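Long-range contacts in sulfoquinovosidase (Escherichia coli, PDB 5AEG), which hydrolyses the plant sulfolipid sulfoquinovosyl diacylglycerol, and simpler sulfoquinovosides, to release sulfoquinovose for sulfoglycolysis: residues Y333-V338 / A404-Y409; Y353-A358 / G372-L377; T378-Y383 / Y415-V420. One frame throughout, in Å; residues are numbered along the deposited sequence.

Contact 1: Y333-V338 / A404-Y409; sequences YINPYV and ADFGEY
Tyr333 OH donates to OD2 of the catalytic nucleophile Asp405 at 2.6 Å; OD2 receives the bond on its anti lone pair, the one away from OD1, and OD1 forms a salt bridge with Arg455. The phenol, with CG anti to its backbone N (chi1 175°), brings its edge to the carboxylate, the two planes 80° apart. Tyr333 OH also accepts from Asn335 ND2 at 3.2 Å, the hydroxyl lying in the plane of that amide, while Asn335 OD1 closes an Asx turn onto Tyr337 N. A phenylalanine in place of Tyr333 would probably leave OD2 without this donor and Asn335 ND2 without its acceptor. Farther along, Tyr337 OH reaches the carbonyl O of Tyr409 at 2.6 Å from above the carbonyl plane and takes a bond from water 1, itself held by Gly407 N and Tyr409 N.

Among the apolar contacts, Tyr337 presents its edge to the Phe406 face in a T-shaped pair, centroids 5.5 Å apart, and Pro336 CD rests on Phe406 CB at 3.7 Å.

On the backbone, Asp405 N bonds to Ile334 O (2.8 Å), part of the parallel pairing of Ile334 with Ala404 where TIM-barrel strands 329-334 and 401-404 end. Helix 422-444 packs against Ile334, Pro336 and Ala404 through Trp433, and helix 380-395 against Ile334.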
# COMPACT_ATOMS: atom_id res chain seq x y z
N TYR A 333 7.61 -1.56 -17.14
CA TYR A 333 6.25 -1.54 -16.66
C TYR A 333 5.57 -2.83 -17.13
O TYR A 333 5.74 -3.24 -18.32
CB TYR A 333 5.50 -0.32 -17.23
CG TYR A 333 4.05 -0.24 -16.91
CD1 TYR A 333 3.09 -1.02 -17.62
CD2 TYR A 333 3.56 0.62 -15.97
CE1 TYR A 333 1.75 -0.97 -17.28
CE2 TYR A 333 2.20 0.69 -15.64
CZ TYR A 333 1.30 -0.12 -16.30
OH TYR A 333 -0.00 -0.06 -16.03
N ILE A 334 4.72 -3.37 -16.25
CA ILE A 334 3.86 -4.50 -16.56
C ILE A 334 2.61 -4.45 -15.67
O ILE A 334 2.64 -3.88 -14.54
CB ILE A 334 4.63 -5.85 -16.44
CG1 ILE A 334 3.70 -6.99 -16.93
CG2 ILE A 334 5.11 -6.20 -15.05
CD1 ILE A 334 4.47 -8.25 -17.21
N ASN A 335 1.49 -4.98 -16.18
CA ASN A 335 0.28 -5.15 -15.43
C ASN A 335 -0.36 -6.52 -15.79
O ASN A 335 0.18 -7.18 -16.70
CB ASN A 335 -0.60 -3.95 -15.53
CG ASN A 335 -1.36 -3.82 -16.81
OD1 ASN A 335 -1.87 -4.76 -17.36
ND2 ASN A 335 -1.55 -2.61 -17.22
N PRO A 336 -1.41 -6.92 -15.08
CA PRO A 336 -1.85 -8.31 -15.26
C PRO A 336 -2.98 -8.41 -16.29
O PRO A 336 -3.76 -9.38 -16.25
CB PRO A 336 -2.26 -8.68 -13.86
CG PRO A 336 -2.94 -7.41 -13.37
CD PRO A 336 -2.18 -6.26 -13.99
N TYR A 337 -3.05 -7.45 -17.23
CA TYR A 337 -3.93 -7.48 -18.39
C TYR A 337 -3.06 -7.52 -19.67
O TYR A 337 -1.84 -7.28 -19.63
CB TYR A 337 -4.80 -6.25 -18.49
CG TYR A 337 -5.60 -5.88 -17.24
CD1 TYR A 337 -6.84 -6.47 -16.95
CD2 TYR A 337 -5.16 -4.84 -16.40
CE1 TYR A 337 -7.59 -6.05 -15.83
CE2 TYR A 337 -5.85 -4.48 -15.28
CZ TYR A 337 -7.11 -5.04 -14.99
OH TYR A 337 -7.83 -4.61 -13.84
N VAL A 338 -3.70 -7.85 -20.78
CA VAL A 338 -3.01 -7.96 -22.07
C VAL A 338 -3.92 -7.40 -23.15
O VAL A 338 -5.06 -7.83 -23.30
CB VAL A 338 -2.56 -9.39 -22.39
CG1 VAL A 338 -1.30 -9.78 -21.64
CG2 VAL A 338 -3.65 -10.43 -22.14
N ALA A 404 5.07 -2.71 -11.32
CA ALA A 404 4.13 -3.82 -11.51
C ALA A 404 2.80 -3.28 -11.07
O ALA A 404 2.44 -3.29 -9.86
CB ALA A 404 4.52 -5.07 -10.70
N ASP A 405 2.07 -2.76 -12.06
CA ASP A 405 0.90 -1.95 -11.79
C ASP A 405 -0.38 -2.81 -11.68
O ASP A 405 -0.37 -3.97 -12.05
CB ASP A 405 0.76 -0.96 -12.94
CG ASP A 405 -0.12 0.23 -12.64
OD1 ASP A 405 -0.56 0.52 -11.48
OD2 ASP A 405 -0.38 0.96 -13.63
N PHE A 406 -1.45 -2.18 -11.22
CA PHE A 406 -2.77 -2.76 -11.08
C PHE A 406 -2.83 -3.98 -10.13
O PHE A 406 -1.97 -4.09 -9.26
CB PHE A 406 -3.37 -3.09 -12.48
CG PHE A 406 -3.87 -1.92 -13.18
CD1 PHE A 406 -5.20 -1.54 -13.03
CD2 PHE A 406 -3.08 -1.27 -14.11
CE1 PHE A 406 -5.71 -0.41 -13.70
CE2 PHE A 406 -3.56 -0.14 -14.75
CZ PHE A 406 -4.89 0.27 -14.57
N GLY A 407 -3.93 -4.75 -10.19
CA GLY A 407 -4.22 -5.75 -9.18
C GLY A 407 -5.52 -5.54 -8.46
O GLY A 407 -6.07 -6.50 -7.90
N GLU A 408 -5.99 -4.26 -8.47
CA GLU A 408 -7.16 -3.82 -7.74
C GLU A 408 -8.49 -4.00 -8.51
O GLU A 408 -9.54 -3.71 -7.99
CB GLU A 408 -6.98 -2.35 -7.21
CG GLU A 408 -7.19 -1.26 -8.26
CD GLU A 408 -6.07 -1.15 -9.29
OE1 GLU A 408 -5.02 -1.77 -9.06
OE2 GLU A 408 -6.25 -0.44 -10.35
N TYR A 409 -8.41 -4.40 -9.75
CA TYR A 409 -9.55 -4.42 -10.61
C TYR A 409 -9.66 -5.78 -11.29
O TYR A 409 -9.69 -5.88 -12.48
CB TYR A 409 -9.59 -3.23 -11.62
CG TYR A 409 -10.94 -3.20 -12.40
CD1 TYR A 409 -12.16 -3.64 -11.78
CD2 TYR A 409 -11.00 -2.83 -13.75
CE1 TYR A 409 -13.36 -3.65 -12.45
CE2 TYR A 409 -12.24 -2.88 -14.44
CZ TYR A 409 -13.40 -3.27 -13.79
OH TYR A 409 -14.63 -3.27 -14.41
O HOH W 1 -6.26 -5.28 -11.71

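Contact 2: Y353-A358 / G372-L377; sequences YLAKDA and GGVVDL
A single backbone bridge, Leu354 opposite Val375, fastens the loop after helix 343-351 to the chain just past strand 370-374, within the excursion that leaves the TIM barrel after strand 329-334. Two nearly straight bonds make it: Asp376 N donates to Tyr353 O at 2.8 Å (168° at the hydrogen), and Ala355 N to Val374 O at 2.9 Å. Leu354 CA also brings its hydrogen to Val374 O, at 3.3 Å, so this one carbonyl meets both an N-H and a C-H.

The side chains fill in around these bonds. Leu354, with CG anti to its carbonyl carbon (chi1 -58°), sends CD2 to 3.5 Å from Val374 O and close to Gly373 C. A beta carbon on Gly373 would run into that methyl, and glycine leaves the space it needs. Ala355 CB meets Val374 CB at 4.1 Å. Asp376 points its CB at the bridge, 3.6 Å from Ala355 N, and its carboxylate goes on to other partners: OD1 bonds to Thr378 OG1, while OD2 accepts from His417 N; water 2 lies within hydrogen-bonding distance of both OD2 and Leu354 O. This buried carboxylate is thus held at both oxygens.

Asp376, two residues past the strand, is the centre of an inverse gamma turn. The paired bonds flanking one residue couple are typical of an isolated beta bridge, here tying a loop to the chain just past an antiparallel strand.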
# COMPACT_ATOMS: atom_id res chain seq x y z
N TYR A 353 -5.72 -19.19 -21.02
CA TYR A 353 -5.03 -18.47 -19.91
C TYR A 353 -5.79 -17.21 -19.38
O TYR A 353 -5.32 -16.56 -18.39
CB TYR A 353 -3.61 -18.06 -20.37
CG TYR A 353 -2.59 -19.19 -20.61
CD1 TYR A 353 -2.81 -20.48 -20.13
CD2 TYR A 353 -1.40 -18.96 -21.32
CE1 TYR A 353 -1.89 -21.50 -20.33
CE2 TYR A 353 -0.47 -19.99 -21.53
CZ TYR A 353 -0.75 -21.25 -21.02
OH TYR A 353 0.07 -22.32 -21.14
N LEU A 354 -6.91 -16.86 -20.01
CA LEU A 354 -7.75 -15.73 -19.61
C LEU A 354 -8.90 -16.13 -18.71
O LEU A 354 -9.35 -17.28 -18.75
CB LEU A 354 -8.27 -14.99 -20.83
CG LEU A 354 -7.20 -14.44 -21.78
CD1 LEU A 354 -7.81 -13.78 -23.00
CD2 LEU A 354 -6.31 -13.40 -21.09
N ALA A 355 -9.29 -15.22 -17.81
CA ALA A 355 -10.52 -15.37 -17.08
C ALA A 355 -11.66 -15.40 -18.05
O ALA A 355 -11.60 -14.78 -19.11
CB ALA A 355 -10.73 -14.18 -16.13
N LYS A 356 -12.76 -16.01 -17.64
CA LYS A 356 -13.99 -15.99 -18.47
C LYS A 356 -15.14 -15.19 -17.95
O LYS A 356 -15.17 -14.75 -16.80
CB LYS A 356 -14.43 -17.44 -18.65
CG LYS A 356 -13.60 -18.09 -19.76
CD LYS A 356 -12.95 -19.38 -19.34
CE LYS A 356 -12.40 -20.14 -20.56
NZ LYS A 356 -11.97 -19.34 -21.74
N ASP A 357 -16.10 -14.95 -18.84
CA ASP A 357 -17.34 -14.30 -18.52
C ASP A 357 -18.46 -15.35 -18.33
O ASP A 357 -18.16 -16.54 -18.39
CB ASP A 357 -17.68 -13.16 -19.48
CG ASP A 357 -18.05 -13.60 -20.91
OD1 ASP A 357 -18.28 -14.79 -21.19
OD2 ASP A 357 -18.14 -12.64 -21.71
N ALA A 358 -19.64 -14.91 -17.96
CA ALA A 358 -20.72 -15.87 -17.55
C ALA A 358 -21.07 -16.78 -18.74
O ALA A 358 -21.20 -18.00 -18.58
CB ALA A 358 -21.94 -15.12 -17.04
N GLY A 372 -8.62 -5.17 -22.78
CA GLY A 372 -7.54 -6.03 -22.28
C GLY A 372 -8.11 -7.29 -21.75
O GLY A 372 -9.10 -7.22 -21.02
N GLY A 373 -7.51 -8.43 -22.09
CA GLY A 373 -7.84 -9.71 -21.42
C GLY A 373 -7.26 -9.78 -20.02
O GLY A 373 -6.18 -9.23 -19.72
N VAL A 374 -7.99 -10.43 -19.15
CA VAL A 374 -7.63 -10.58 -17.77
C VAL A 374 -6.88 -11.89 -17.66
O VAL A 374 -7.52 -12.94 -17.81
CB VAL A 374 -8.89 -10.61 -16.83
CG1 VAL A 374 -8.45 -10.78 -15.38
CG2 VAL A 374 -9.78 -9.40 -17.00
N VAL A 375 -5.60 -11.85 -17.27
CA VAL A 375 -4.79 -13.02 -17.13
C VAL A 375 -5.27 -13.77 -15.89
O VAL A 375 -5.40 -13.18 -14.81
CB VAL A 375 -3.31 -12.71 -17.01
CG1 VAL A 375 -2.47 -13.94 -16.75
CG2 VAL A 375 -2.81 -11.94 -18.24
N ASP A 376 -5.55 -15.06 -16.03
CA ASP A 376 -6.16 -15.79 -14.91
C ASP A 376 -5.13 -16.36 -14.06
O ASP A 376 -4.70 -17.52 -14.22
CB ASP A 376 -7.18 -16.86 -15.37
CG ASP A 376 -7.86 -17.56 -14.18
OD1 ASP A 376 -7.54 -17.26 -12.99
OD2 ASP A 376 -8.79 -18.38 -14.42
N LEU A 377 -4.71 -15.57 -13.06
CA LEU A 377 -3.60 -16.00 -12.23
C LEU A 377 -3.89 -17.26 -11.35
O LEU A 377 -2.95 -17.78 -10.72
CB LEU A 377 -3.07 -14.83 -11.32
CG LEU A 377 -2.54 -13.60 -12.10
CD1 LEU A 377 -2.11 -12.45 -11.17
CD2 LEU A 377 -1.36 -14.03 -12.92
O HOH W 2 -8.16 -19.40 -17.06

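Contact 3: T378-Y383 / Y415-V420; sequences TNPEAY and YLHNGV
Thr378 and Asn379 run into the start of helix 380-395 and lie against a type I turn from Leu416 to Gly419, with Asn379 CA 5.3 Å from His417 CA. The turn is closed by Gly419 N bonding to Leu416 O, and Gly419, the last residue of the turn, has a positive phi, which favours glycine.

Thr378 carries the polar link. Its OG1 sits between the backbone N and the carbonyl carbon (chi1 74°), which directs it at the turn, where it accepts from Asn418 N at 3.1 Å; its stronger polar partner is Asp376 OD1, outside the two segments. Beside this bond Thr378 CB lies 3.5 Å from Asn418 CG, and CG2 lies 3.6 Å from Asn418 ND2, the two side chains crossing at about a right angle. Asn418 OD1 turns to Val420 N in an Asx turn.

Asn379 packs against one face of the His417 ring. The amide stacks on the imidazole with the planes 20° apart, CG of Asn379 toward the rim of that face, and Asn379 CB makes a CH-pi contact 4.2 Å from the ring centroid. Pro380 CD makes a van der Waals contact with His417 ND1 at 3.9 Å. The same amide is also the helix N-cap: Asn379 OD1 accepts from Glu381 N and, weakly, from Ala382 N.

At this surface the cap of helix 380-395 meets the loop leading into helix 422-444, whose Trp429 touches Thr378 and whose Met425 touches Leu416 and Asn418.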
# COMPACT_ATOMS: atom_id res chain seq x y z
N THR A 378 -5.17 -17.66 -11.23
CA THR A 378 -5.54 -18.88 -10.48
C THR A 378 -5.37 -20.14 -11.39
O THR A 378 -5.46 -21.21 -10.92
CB THR A 378 -7.00 -18.93 -10.00
OG1 THR A 378 -7.91 -19.19 -11.08
CG2 THR A 378 -7.45 -17.59 -9.36
N ASN A 379 -5.13 -19.96 -12.68
CA ASN A 379 -4.76 -21.06 -13.57
C ASN A 379 -3.28 -21.30 -13.50
O ASN A 379 -2.44 -20.48 -13.92
CB ASN A 379 -5.21 -20.73 -14.98
CG ASN A 379 -4.82 -21.80 -16.02
OD1 ASN A 379 -3.92 -22.63 -15.81
ND2 ASN A 379 -5.47 -21.75 -17.12
N PRO A 380 -2.89 -22.43 -12.95
CA PRO A 380 -1.45 -22.59 -12.73
C PRO A 380 -0.55 -22.53 -14.01
O PRO A 380 0.65 -22.14 -13.93
CB PRO A 380 -1.34 -23.96 -12.06
CG PRO A 380 -2.72 -24.31 -11.58
CD PRO A 380 -3.69 -23.59 -12.46
N GLU A 381 -1.09 -22.86 -15.17
CA GLU A 381 -0.30 -22.74 -16.39
C GLU A 381 -0.25 -21.29 -16.86
O GLU A 381 0.76 -20.85 -17.39
CB GLU A 381 -0.89 -23.62 -17.50
CG GLU A 381 -0.83 -25.10 -17.19
CD GLU A 381 -1.80 -25.88 -18.05
OE1 GLU A 381 -1.86 -25.63 -19.28
OE2 GLU A 381 -2.52 -26.73 -17.48
N ALA A 382 -1.35 -20.57 -16.68
CA ALA A 382 -1.38 -19.14 -17.05
C ALA A 382 -0.39 -18.34 -16.15
O ALA A 382 0.35 -17.47 -16.65
CB ALA A 382 -2.76 -18.59 -16.94
N TYR A 383 -0.37 -18.68 -14.86
CA TYR A 383 0.55 -18.10 -13.86
C TYR A 383 1.97 -18.34 -14.22
O TYR A 383 2.75 -17.37 -14.31
CB TYR A 383 0.23 -18.65 -12.47
CG TYR A 383 1.09 -18.12 -11.37
CD1 TYR A 383 2.33 -18.69 -11.10
CD2 TYR A 383 0.67 -17.06 -10.58
CE1 TYR A 383 3.12 -18.24 -10.06
CE2 TYR A 383 1.48 -16.57 -9.55
CZ TYR A 383 2.70 -17.14 -9.28
OH TYR A 383 3.48 -16.65 -8.25
N TYR A 415 -15.10 -15.43 -14.09
CA TYR A 415 -15.16 -16.81 -13.71
C TYR A 415 -13.76 -17.32 -13.86
O TYR A 415 -13.15 -17.19 -14.93
CB TYR A 415 -16.16 -17.60 -14.60
CG TYR A 415 -17.53 -17.15 -14.29
CD1 TYR A 415 -18.01 -15.99 -14.84
CD2 TYR A 415 -18.31 -17.81 -13.34
CE1 TYR A 415 -19.25 -15.50 -14.47
CE2 TYR A 415 -19.56 -17.33 -12.99
CZ TYR A 415 -20.00 -16.17 -13.56
OH TYR A 415 -21.22 -15.65 -13.28
N LEU A 416 -13.26 -17.88 -12.75
CA LEU A 416 -11.89 -18.21 -12.58
C LEU A 416 -11.67 -19.70 -12.59
O LEU A 416 -12.53 -20.47 -12.15
CB LEU A 416 -11.40 -17.68 -11.22
CG LEU A 416 -11.59 -16.16 -11.24
CD1 LEU A 416 -11.71 -15.58 -9.90
CD2 LEU A 416 -10.53 -15.51 -12.14
N HIS A 417 -10.46 -20.06 -13.01
CA HIS A 417 -10.03 -21.45 -13.16
C HIS A 417 -10.11 -22.26 -11.88
O HIS A 417 -10.40 -23.44 -11.95
CB HIS A 417 -8.64 -21.51 -13.68
CG HIS A 417 -8.18 -22.86 -14.08
ND1 HIS A 417 -7.55 -23.72 -13.22
CD2 HIS A 417 -8.24 -23.50 -15.27
CE1 HIS A 417 -7.26 -24.85 -13.84
NE2 HIS A 417 -7.66 -24.73 -15.09
N ASN A 418 -9.83 -21.66 -10.73
CA ASN A 418 -9.90 -22.40 -9.51
C ASN A 418 -11.36 -22.60 -9.01
O ASN A 418 -11.53 -23.14 -7.99
CB ASN A 418 -8.99 -21.77 -8.44
CG ASN A 418 -9.51 -20.39 -7.96
OD1 ASN A 418 -10.49 -19.89 -8.46
ND2 ASN A 418 -8.87 -19.82 -6.97
N GLY A 419 -12.36 -22.10 -9.70
CA GLY A 419 -13.76 -22.12 -9.32
C GLY A 419 -14.13 -21.38 -8.06
O GLY A 419 -15.23 -21.56 -7.54
N VAL A 420 -13.21 -20.54 -7.54
CA VAL A 420 -13.60 -19.64 -6.40
C VAL A 420 -14.32 -18.45 -6.92
O VAL A 420 -13.93 -17.86 -7.93
CB VAL A 420 -12.39 -19.25 -5.53
CG1 VAL A 420 -12.85 -18.35 -4.37
CG2 VAL A 420 -11.69 -20.51 -4.99

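From the N terminus the chain reaches 333-338 first, at the end of barrel strand 329-334, and contact 1 closes at 404-409, where strand 401-404 ends. Nested inside that loop, contact 2 joins 353-358 to 372-377 before contact 3 opens at 378-383. Contact 3 crosses contact 1, because 415-420 follows 404-409. Contacts 1 and 2 meet where strands 337-339 and 370-374 pair, through Val338 O with Gly373 N. Contacts 2 and 3, centres about 9 Å apart, touch through Lys356 O and Tyr415 N. The active-site end of the barrel is thereby connected to the loop after helix 343-351 and to the start of helix 380-395.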